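PDB 6MPR: malonate decarboxylase subunit alpha from Acinetobacter baumannii ATCC 17978, which probably serves as the acyl-carrier-protein transferase of the malonate decarboxylase complex, exchanging acetate for malonate on the carrier's thioester. Local coordinates for residues Arg112-Ser117 / Leu135-Ile140; Thr54-Gly59 / Asp85-Leu90; Thr142-Tyr147 / Asn349-Gln354. All blocks are in the same frame, centred on the assembly; numbering follows the deposited sequence. Where two conformers were deposited one is given.

Overall arrangement
Contacts 2 and 1 belong to the same parallel sheet and follow one another along the chain, their centres about 17 Å apart. Contact 2 packs the loops leading into strands 61-64 and 90-94; contact 1 is the strand pair at one edge of that sheet. They meet where Arg-112 N lies 2.9 Å from Leu-90 O, a probable hydrogen bond. Contact 3 is more central, about 18 Å from contact 1 between centres. Its first helix, 143-149, follows strand 136-140 and packs on contact 1 through Leu-146 and Phe-116; its second, 350-359, precedes strand 363-366 of the other sheet. Contacts 2 and 3 stay about 13 Å apart at their nearest atoms. Contacts 1 and 3 both reach the second subunit.

Contact 1 (Arg112-Ser117 / Leu135-Ile140); sequences RKLDFS and LEIGAI
Arg-112 and Glu-136 begin a parallel strand pair, the end of a beta-alpha-beta crossover in which helix 125-131 links strand 111-116 to the outermost strand of this chain's sheet, 136-140. Arg-112 O accepts Glu-136 N at 2.8 Å. Flexible side chains suit this exposed margin: Glu-136 OE2 comes to 4.0 Å from Arg-112 NE, too far for a salt bridge, with guanidinium and carboxylate planes nearly perpendicular. Lys-113 lays its CG beside Glu-136 OE1, while its chain carries the amine away. Leu-114 bonds to strand 136-140 twice, its N donating to Glu-136 O and its O receiving Gly-138 N in an almost straight bond (174°). Its branched side chain suits the apolar face, where CD2 meets Leu-135 CD1 at 4.0 Å and helix 125-131 covers Leu-135 and Ile-137. A beta bulge follows, the register slipping by one residue between Leu-114 and Phe-116. Here Asp-115, its CG beside its backbone N (chi1 -81°), accepts Ala-139 N at OD1 (3.0 Å) in a bent bond from above the carboxylate plane, while OD2 is bonded to His-91. Gly-138, lacking a side chain, lets OD1 come within 3.4 Å of its CA. Past the bulge Phe-116 pairs with Ile-140. Its CE1 touches Ile-137 CD1 at 3.6 Å near the ring's plane, and Ile-140 CG2 sits over one ring face, 3.9 Å above the plane and offset toward the rim.

Contact 2 (Thr54-Gly59 / Asp85-Leu90); sequences TLITPG and DILHDL
Pro-58 lies against one face of the His-88 imidazole, the centre of a contact between two loops. Its CB stands 3.8 Å from the ring centroid and 19° off the normal, a CH-pi contact, and CG continues across toward NE2. In the histidine, chi1 of 51° puts CG between the backbone N and the carbonyl carbon, the crowded position, and chi2 near 87° turns the ring so that a face meets the proline. A second hold limits the ring's rotation: ND1 donates to Asp-89 OD2 at 2.9 Å, which receives it on its anti lone pair, close to the ring plane. The neighbouring negative charge would be expected to polarise the imidazole. A rigid proline suits this place, since its ring offers a compact apolar surface; CG also comes to 3.1 Å from Ile-86 O.

Gly-59 N donates to His-88 O in a long bond of 3.3 Å, in the carbonyl plane, and Gly-59 CA adds a C-H...O contact with Asp-89 O. The positive phi of Gly-59 is easily adopted by a residue without a side chain. His-88 N is buried here without a partner.

Just before the proline in sequence, branched aliphatic side chains mesh. Ile-56 has CG2 anti to its backbone N, where it meets Leu-90 CD2 at 3.7 Å, while its CB faces Leu-87 CD2 at 3.9 Å. Both leucines cross the isoleucine at about a right angle, and Leu-87 CD2 also rests against Ile-56 O.

Residues 54-59 carry the chain from helix 48-55 toward strand 61-64, and residues 85-90 run from helix 73-79 into strand 90-94. Leu-79 of helix 73-79 touches Ile-56, Leu-87 and Leu-90, closing the apolar cluster against the beginnings of these two adjacent parallel strands.

Contact 3 (Thr142-Tyr147 / Asn349-Gln354); sequences TYIELY and NRMMCQ
Tyr-143, Ile-144 and Tyr-147 pack against Arg-350, Met-351 and Gln-354 in a buried helix-helix contact between the two parts of the fold. Helix 143-149 follows the edge strand 136-140 of the parallel sheet, and helix 350-359 precedes strand 363-366 of the mixed sheet. Their first turns cross at -125° with axes 9.9 Å apart.

Ile-144 stands where the backbones come nearest, its CA 5.9 Å from Met-351 CA. Its CG1 lies between the backbone N and the carbonyl carbon (chi1 62°), leaving CG2 beside the N, where it presses on Gln-354 CB at 3.4 Å and also meets Met-351 CA. A short branch at CB suits this close approach.

Arg-350 touches both tyrosines. Its CD lies over one face of Tyr-143, 4.2 Å from the ring centroid and offset toward the rim, a CH-pi contact; the guanidinium carbon is far enough away for at most a weak cation-pi attraction. On Tyr-147 the same arginine meets the phenol oxygen, with CD 3.2 Å from OH. The phenol and guanidinium converge on Asp-180, which accepts the hydroxyl's hydrogen bond and pairs with the arginine, as Glu-179 also does. Met-351, slim and flexible, slides past Tyr-147 in the opposite direction, its SD, in the conformer described, 5.3 Å from the ring centroid in an oblique Met-aromatic contact.

The polar link runs through one water. It donates to Thr-142 OG1 and to Gln-354 OE1 (2.8 Å), and accepts Ile-144 N (3.0 Å), so a helix-start amide is satisfied inside the interface. Gln-354 OE1 also takes Asn-393 ND2. Direct packing is thus carried by aliphatic and aromatic carbon, while a water, Asn-393, Gln-69 and the acids satisfy the buried polar ends, and the arginine's charge is probably balanced by Glu-179 and Asp-180.

Contact 1 (Arg112-Ser117 / Leu135-Ile140)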
loop_
_atom_site.group_PDB
_atom_site.type_symbol
_atom_site.label_atom_id
_atom_site.label_comp_id
_atom_site.label_asym_id
_atom_site.label_seq_id
_atom_site.Cartn_x
_atom_site.Cartn_y
_atom_site.Cartn_z
ATOM N N ARG A 112 -20.992 18.213 -6.864
ATOM C CA ARG A 112 -20.181 19.404 -7.123
ATOM C C ARG A 112 -18.687 19.092 -7.089
ATOM O O ARG A 112 -17.937 19.532 -7.966
ATOM C CB ARG A 112 -20.486 20.511 -6.115
ATOM C CG ARG A 112 -20.135 21.911 -6.626
ATOM C CD ARG A 112 -20.979 22.187 -7.854
ATOM N NE ARG A 112 -21.025 23.583 -8.269
ATOM C CZ ARG A 112 -22.014 24.101 -8.993
ATOM N NH1 ARG A 112 -23.043 23.339 -9.356
ATOM N NH2 ARG A 112 -21.986 25.381 -9.345
ATOM N N LYS A 113 -18.242 18.335 -6.087
ATOM C CA LYS A 113 -16.830 18.029 -5.908
ATOM C C LYS A 113 -16.519 16.617 -6.377
ATOM O O LYS A 113 -17.348 15.709 -6.282
ATOM C CB LYS A 113 -16.413 18.177 -4.439
ATOM C CG LYS A 113 -16.567 19.555 -3.864
ATOM C CD LYS A 113 -16.023 19.553 -2.442
ATOM C CE LYS A 113 -16.343 20.827 -1.697
ATOM N NZ LYS A 113 -15.798 20.735 -0.313
ATOM N N LEU A 114 -15.305 16.428 -6.876
ATOM C CA LEU A 114 -14.880 15.120 -7.357
ATOM C C LEU A 114 -13.447 14.846 -6.939
ATOM O O LEU A 114 -12.560 15.665 -7.191
ATOM C CB LEU A 114 -14.999 15.027 -8.882
ATOM C CG LEU A 114 -14.464 13.725 -9.491
ATOM C CD1 LEU A 114 -15.338 12.517 -9.057
ATOM C CD2 LEU A 114 -14.392 13.847 -11.007
ATOM N N ASP A 115 -13.231 13.702 -6.287
ATOM C CA ASP A 115 -11.906 13.124 -6.086
ATOM C C ASP A 115 -11.896 11.778 -6.788
ATOM O O ASP A 115 -12.799 10.964 -6.563
ATOM C CB ASP A 115 -11.571 12.953 -4.602
ATOM C CG ASP A 115 -11.090 14.244 -3.965
ATOM O OD1 ASP A 115 -9.937 14.660 -4.227
ATOM O OD2 ASP A 115 -11.874 14.869 -3.226
ATOM N N PHE A 116 -10.901 11.548 -7.646
ATOM C CA PHE A 116 -10.910 10.344 -8.477
ATOM C C PHE A 116 -9.489 9.897 -8.783
ATOM O O PHE A 116 -8.512 10.574 -8.445
ATOM C CB PHE A 116 -11.702 10.546 -9.785
ATOM C CG PHE A 116 -10.999 11.405 -10.824
ATOM C CD1 PHE A 116 -10.905 12.778 -10.665
ATOM C CD2 PHE A 116 -10.479 10.832 -11.977
ATOM C CE1 PHE A 116 -10.280 13.573 -11.637
ATOM C CE2 PHE A 116 -9.852 11.603 -12.943
ATOM C CZ PHE A 116 -9.736 12.976 -12.767
ATOM N N SER A 117 -9.387 8.718 -9.409
ATOM C CA SER A 117 -8.104 8.183 -9.858
ATOM C C SER A 117 -8.009 7.999 -11.366
ATOM O O SER A 117 -7.011 8.417 -11.972
ATOM C CB SER A 117 -7.807 6.855 -9.154
ATOM O OG SER A 117 -6.570 6.326 -9.613
ATOM N N LEU A 135 -18.049 21.385 -11.914
ATOM C CA LEU A 135 -17.251 20.318 -11.330
ATOM C C LEU A 135 -16.022 20.950 -10.700
ATOM O O LEU A 135 -15.314 21.715 -11.360
ATOM C CB LEU A 135 -16.860 19.276 -12.396
ATOM C CG LEU A 135 -16.149 17.999 -11.919
ATOM C CD1 LEU A 135 -16.410 16.811 -12.837
ATOM C CD2 LEU A 135 -14.641 18.220 -11.813
ATOM N N GLU A 136 -15.790 20.655 -9.423
ATOM C CA GLU A 136 -14.641 21.165 -8.674
ATOM C C GLU A 136 -13.746 19.975 -8.348
ATOM O O GLU A 136 -14.130 19.119 -7.547
ATOM C CB GLU A 136 -15.093 21.872 -7.397
ATOM C CG GLU A 136 -15.992 23.096 -7.642
ATOM C CD GLU A 136 -16.650 23.649 -6.373
ATOM O OE1 GLU A 136 -16.283 23.231 -5.250
ATOM O OE2 GLU A 136 -17.552 24.507 -6.507
ATOM N N ILE A 137 -12.566 19.916 -8.974
ATOM C CA ILE A 137 -11.630 18.833 -8.701
ATOM C C ILE A 137 -11.005 19.029 -7.329
ATOM O O ILE A 137 -10.556 20.129 -6.983
ATOM C CB ILE A 137 -10.540 18.754 -9.779
ATOM C CG1 ILE A 137 -11.141 18.371 -11.122
ATOM C CG2 ILE A 137 -9.522 17.676 -9.412
ATOM C CD1 ILE A 137 -11.489 16.901 -11.233
ATOM N N GLY A 138 -10.996 17.965 -6.531
ATOM C CA GLY A 138 -10.124 17.909 -5.372
ATOM C C GLY A 138 -8.712 17.594 -5.812
ATOM O O GLY A 138 -7.852 18.481 -5.868
ATOM N N ALA A 139 -8.466 16.334 -6.166
ATOM C CA ALA A 139 -7.182 15.939 -6.722
ATOM C C ALA A 139 -7.378 14.663 -7.515
ATOM O O ALA A 139 -8.357 13.931 -7.320
ATOM C CB ALA A 139 -6.121 15.723 -5.635
ATOM N N ILE A 140 -6.430 14.409 -8.405
ATOM C CA ILE A 140 -6.328 13.138 -9.114
ATOM C C ILE A 140 -5.319 12.262 -8.385
ATOM O O ILE A 140 -4.221 12.718 -8.055
ATOM C CB ILE A 140 -5.905 13.345 -10.575
ATOM C CG1 ILE A 140 -6.664 14.526 -11.190
ATOM C CG2 ILE A 140 -6.139 12.064 -11.356
ATOM C CD1 ILE A 140 -6.153 14.909 -12.556
#

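Contact 2 (Thr54-Gly59 / Asp85-Leu90)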
loop_
_atom_site.group_PDB
_atom_site.type_symbol
_atom_site.label_atom_id
_atom_site.label_comp_id
_atom_site.label_asym_id
_atom_site.label_seq_id
_atom_site.Cartn_x
_atom_site.Cartn_y
_atom_site.Cartn_z
ATOM N N THR A 54 -33.425 9.453 0.743
ATOM C CA THR A 54 -33.628 9.349 2.182
ATOM C C THR A 54 -32.316 9.107 2.913
ATOM O O THR A 54 -32.100 9.648 4.003
ATOM C CB THR A 54 -34.603 8.202 2.493
ATOM O OG1 THR A 54 -35.807 8.384 1.755
ATOM C CG2 THR A 54 -34.917 8.129 3.984
ATOM N N LEU A 55 -31.436 8.290 2.334
ATOM C CA LEU A 55 -30.198 7.884 2.992
ATOM C C LEU A 55 -29.039 8.842 2.740
ATOM O O LEU A 55 -28.100 8.896 3.548
ATOM C CB LEU A 55 -29.797 6.481 2.528
ATOM C CG LEU A 55 -30.776 5.382 2.934
ATOM C CD1 LEU A 55 -30.342 4.080 2.332
ATOM C CD2 LEU A 55 -30.839 5.266 4.448
ATOM N N ILE A 56 -29.063 9.566 1.634
ATOM C CA ILE A 56 -27.996 10.498 1.276
ATOM C C ILE A 56 -28.438 11.900 1.656
ATOM O O ILE A 56 -29.630 12.233 1.585
ATOM C CB ILE A 56 -27.652 10.414 -0.225
ATOM C CG1 ILE A 56 -27.325 8.974 -0.631
ATOM C CG2 ILE A 56 -26.488 11.349 -0.574
ATOM C CD1 ILE A 56 -27.074 8.834 -2.111
ATOM N N THR A 57 -27.488 12.712 2.113
ATOM C CA THR A 57 -27.692 14.077 2.581
ATOM C C THR A 57 -26.830 15.017 1.741
ATOM O O THR A 57 -25.724 14.632 1.346
ATOM C CB THR A 57 -27.298 14.186 4.067
ATOM O OG1 THR A 57 -27.923 13.125 4.803
ATOM C CG2 THR A 57 -27.723 15.523 4.692
ATOM N N PRO A 58 -27.282 16.239 1.462
ATOM C CA PRO A 58 -26.430 17.168 0.710
ATOM C C PRO A 58 -25.078 17.347 1.388
ATOM O O PRO A 58 -24.973 17.369 2.618
ATOM C CB PRO A 58 -27.235 18.469 0.713
ATOM C CG PRO A 58 -28.640 18.040 0.881
ATOM C CD PRO A 58 -28.618 16.802 1.725
ATOM N N GLY A 59 -24.029 17.473 0.569
ATOM C CA GLY A 59 -22.677 17.586 1.085
ATOM C C GLY A 59 -22.011 16.272 1.437
ATOM O O GLY A 59 -20.817 16.269 1.765
ATOM N N ASP A 85 -33.094 19.250 -5.733
ATOM C CA ASP A 85 -33.484 20.055 -4.576
ATOM C C ASP A 85 -33.306 19.296 -3.268
ATOM O O ASP A 85 -33.276 19.916 -2.196
ATOM C CB ASP A 85 -34.935 20.510 -4.700
ATOM C CG ASP A 85 -35.145 21.454 -5.853
ATOM O OD1 ASP A 85 -34.226 22.246 -6.140
ATOM O OD2 ASP A 85 -36.225 21.396 -6.470
ATOM N N ILE A 86 -33.221 17.973 -3.334
ATOM C CA ILE A 86 -32.954 17.137 -2.173
ATOM C C ILE A 86 -31.482 16.761 -2.086
ATOM O O ILE A 86 -30.844 16.968 -1.055
ATOM C CB ILE A 86 -33.852 15.881 -2.212
ATOM C CG1 ILE A 86 -35.321 16.301 -2.248
ATOM C CG2 ILE A 86 -33.558 14.955 -1.032
ATOM C CD1 ILE A 86 -36.262 15.142 -2.447
ATOM N N LEU A 87 -30.917 16.210 -3.165
ATOM C CA LEU A 87 -29.513 15.801 -3.198
ATOM C C LEU A 87 -28.729 16.778 -4.069
ATOM O O LEU A 87 -28.867 16.772 -5.295
ATOM C CB LEU A 87 -29.355 14.372 -3.724
ATOM C CG LEU A 87 -30.106 13.301 -2.952
ATOM C CD1 LEU A 87 -29.685 11.917 -3.452
ATOM C CD2 LEU A 87 -29.845 13.450 -1.466
ATOM N N HIS A 88 -27.894 17.596 -3.429
ATOM C CA HIS A 88 -27.030 18.548 -4.112
ATOM C C HIS A 88 -25.719 18.622 -3.347
ATOM O O HIS A 88 -25.625 18.164 -2.206
ATOM C CB HIS A 88 -27.674 19.936 -4.219
ATOM C CG HIS A 88 -28.183 20.461 -2.914
ATOM N ND1 HIS A 88 -27.390 21.163 -2.033
ATOM C CD2 HIS A 88 -29.404 20.375 -2.337
ATOM C CE1 HIS A 88 -28.101 21.487 -0.968
ATOM N NE2 HIS A 88 -29.327 21.022 -1.127
ATOM N N ASP A 89 -24.695 19.174 -4.005
ATOM C CA ASP A 89 -23.373 19.371 -3.401
ATOM C C ASP A 89 -22.776 18.064 -2.908
ATOM O O ASP A 89 -22.005 18.044 -1.939
ATOM C CB ASP A 89 -23.421 20.393 -2.265
ATOM C CG ASP A 89 -23.681 21.794 -2.767
ATOM O OD1 ASP A 89 -22.743 22.406 -3.315
ATOM O OD2 ASP A 89 -24.833 22.262 -2.660
ATOM N N LEU A 90 -23.124 16.965 -3.569
ATOM C CA LEU A 90 -22.477 15.697 -3.268
ATOM C C LEU A 90 -20.997 15.770 -3.622
ATOM O O LEU A 90 -20.611 16.340 -4.642
ATOM C CB LEU A 90 -23.149 14.549 -4.031
ATOM C CG LEU A 90 -24.586 14.220 -3.615
ATOM C CD1 LEU A 90 -25.043 12.887 -4.174
ATOM C CD2 LEU A 90 -24.738 14.270 -2.081
#

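Contact 3 (Thr142-Tyr147 / Asn349-Gln354)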
loop_
_atom_site.group_PDB
_atom_site.type_symbol
_atom_site.label_atom_id
_atom_site.label_comp_id
_atom_site.label_asym_id
_atom_site.label_seq_id
_atom_site.Cartn_x
_atom_site.Cartn_y
_atom_site.Cartn_z
ATOM N N THR A 142 -3.596 8.085 -7.516
ATOM C CA THR A 142 -3.508 6.684 -7.924
ATOM C C THR A 142 -4.440 5.871 -7.015
ATOM O O THR A 142 -4.831 6.329 -5.950
ATOM C CB THR A 142 -2.050 6.178 -7.897
ATOM O OG1 THR A 142 -1.958 4.863 -8.489
ATOM C CG2 THR A 142 -1.455 6.157 -6.497
ATOM N N TYR A 143 -4.857 4.688 -7.480
ATOM C CA TYR A 143 -5.961 3.973 -6.827
ATOM C C TYR A 143 -5.765 3.819 -5.321
ATOM O O TYR A 143 -6.613 4.235 -4.524
ATOM C CB TYR A 143 -6.152 2.577 -7.430
ATOM C CG TYR A 143 -6.705 2.537 -8.833
ATOM C CD1 TYR A 143 -7.811 3.300 -9.201
ATOM C CD2 TYR A 143 -6.115 1.716 -9.790
ATOM C CE1 TYR A 143 -8.306 3.249 -10.490
ATOM C CE2 TYR A 143 -6.604 1.663 -11.074
ATOM C CZ TYR A 143 -7.696 2.414 -11.415
ATOM O OH TYR A 143 -8.183 2.359 -12.695
ATOM N N ILE A 144 -4.673 3.172 -4.906
ATOM C CA ILE A 144 -4.575 2.875 -3.481
ATOM C C ILE A 144 -4.271 4.116 -2.659
ATOM O O ILE A 144 -4.516 4.112 -1.451
ATOM C CB ILE A 144 -3.545 1.773 -3.168
ATOM C CG1 ILE A 144 -2.138 2.193 -3.588
ATOM C CG2 ILE A 144 -3.989 0.454 -3.809
ATOM C CD1 ILE A 144 -1.079 1.206 -3.148
ATOM N N GLU A 145 -3.758 5.185 -3.280
ATOM C CA GLU A 145 -3.710 6.484 -2.605
ATOM C C GLU A 145 -5.112 6.987 -2.282
ATOM O O GLU A 145 -5.378 7.467 -1.169
ATOM C CB GLU A 145 -2.950 7.486 -3.486
ATOM C CG GLU A 145 -2.869 8.915 -2.970
ATOM C CD GLU A 145 -2.315 9.863 -4.038
ATOM O OE1 GLU A 145 -1.969 11.016 -3.700
ATOM O OE2 GLU A 145 -2.264 9.461 -5.227
ATOM N N LEU A 146 -6.032 6.878 -3.242
ATOM C CA LEU A 146 -7.401 7.306 -2.984
ATOM C C LEU A 146 -8.036 6.439 -1.896
ATOM O O LEU A 146 -8.694 6.966 -0.991
ATOM C CB LEU A 146 -8.223 7.273 -4.284
ATOM C CG LEU A 146 -9.671 7.773 -4.206
ATOM C CD1 LEU A 146 -9.711 9.243 -3.849
ATOM C CD2 LEU A 146 -10.410 7.549 -5.518
ATOM N N TYR A 147 -7.841 5.110 -1.948
ATOM C CA TYR A 147 -8.402 4.272 -0.881
ATOM C C TYR A 147 -7.884 4.705 0.483
ATOM O O TYR A 147 -8.609 4.643 1.486
ATOM C CB TYR A 147 -8.057 2.786 -1.055
ATOM C CG TYR A 147 -8.317 2.151 -2.397
ATOM C CD1 TYR A 147 -9.288 2.640 -3.255
ATOM C CD2 TYR A 147 -7.577 1.023 -2.799
ATOM C CE1 TYR A 147 -9.499 2.061 -4.490
ATOM C CE2 TYR A 147 -7.778 0.439 -4.032
ATOM C CZ TYR A 147 -8.741 0.960 -4.872
ATOM O OH TYR A 147 -8.972 0.390 -6.098
ATOM N N ASN A 349 -8.476 -8.567 -5.846
ATOM C CA ASN A 349 -8.399 -7.639 -4.732
ATOM C C ASN A 349 -7.499 -6.502 -5.213
ATOM O O ASN A 349 -6.278 -6.640 -5.179
ATOM C CB ASN A 349 -7.845 -8.337 -3.495
ATOM C CG ASN A 349 -7.823 -7.453 -2.266
ATOM O OD1 ASN A 349 -7.634 -6.238 -2.358
ATOM N ND2 ASN A 349 -7.998 -8.071 -1.091
ATOM N N ARG A 350 -8.108 -5.403 -5.675
ATOM C CA ARG A 350 -7.299 -4.364 -6.319
ATOM C C ARG A 350 -6.345 -3.710 -5.327
ATOM O O ARG A 350 -5.184 -3.434 -5.667
ATOM C CB ARG A 350 -8.189 -3.314 -7.009
ATOM C CG ARG A 350 -7.379 -2.123 -7.590
ATOM C CD ARG A 350 -8.140 -1.357 -8.679
ATOM N NE ARG A 350 -8.100 -2.075 -9.954
ATOM C CZ ARG A 350 -9.143 -2.664 -10.533
ATOM N NH1 ARG A 350 -10.340 -2.604 -9.975
ATOM N NH2 ARG A 350 -8.996 -3.311 -11.688
ATOM N N MET A 351 -6.787 -3.479 -4.090
ATOM C CA MET A 351 -5.884 -2.890 -3.101
ATOM C C MET A 351 -4.677 -3.789 -2.852
ATOM O O MET A 351 -3.525 -3.321 -2.846
ATOM C CB MET A 351 -6.612 -2.610 -1.787
ATOM C CG MET A 351 -5.639 -2.140 -0.704
ATOM S SD MET A 351 -6.271 -0.907 0.427
ATOM C CE MET A 351 -7.058 -1.897 1.680
ATOM N N MET A 352 -4.912 -5.089 -2.644
ATOM C CA MET A 352 -3.801 -5.992 -2.343
ATOM C C MET A 352 -2.873 -6.152 -3.537
ATOM O O MET A 352 -1.640 -6.193 -3.383
ATOM C CB MET A 352 -4.349 -7.343 -1.878
ATOM C CG MET A 352 -3.306 -8.390 -1.497
ATOM S SD MET A 352 -4.170 -9.884 -0.934
ATOM C CE MET A 352 -4.716 -9.340 0.686
ATOM N N CYS A 353 -3.449 -6.213 -4.734
ATOM C CA CYS A 353 -2.647 -6.397 -5.931
ATOM C C CYS A 353 -1.828 -5.147 -6.237
ATOM O O CYS A 353 -0.655 -5.246 -6.600
ATOM C CB CYS A 353 -3.566 -6.748 -7.097
ATOM S SG CYS A 353 -2.749 -7.530 -8.469
ATOM N N GLN A 354 -2.435 -3.961 -6.109
ATOM C CA GLN A 354 -1.673 -2.720 -6.290
ATOM C C GLN A 354 -0.567 -2.588 -5.251
ATOM O O GLN A 354 0.545 -2.152 -5.572
ATOM C CB GLN A 354 -2.607 -1.518 -6.216
ATOM C CG GLN A 354 -3.410 -1.260 -7.477
ATOM C CD GLN A 354 -2.575 -0.641 -8.572
ATOM O OE1 GLN A 354 -1.673 0.151 -8.299
ATOM N NE2 GLN A 354 -2.866 -0.995 -9.817
HETATM O O HOH W 1 -2.797 2.423 -7.086
#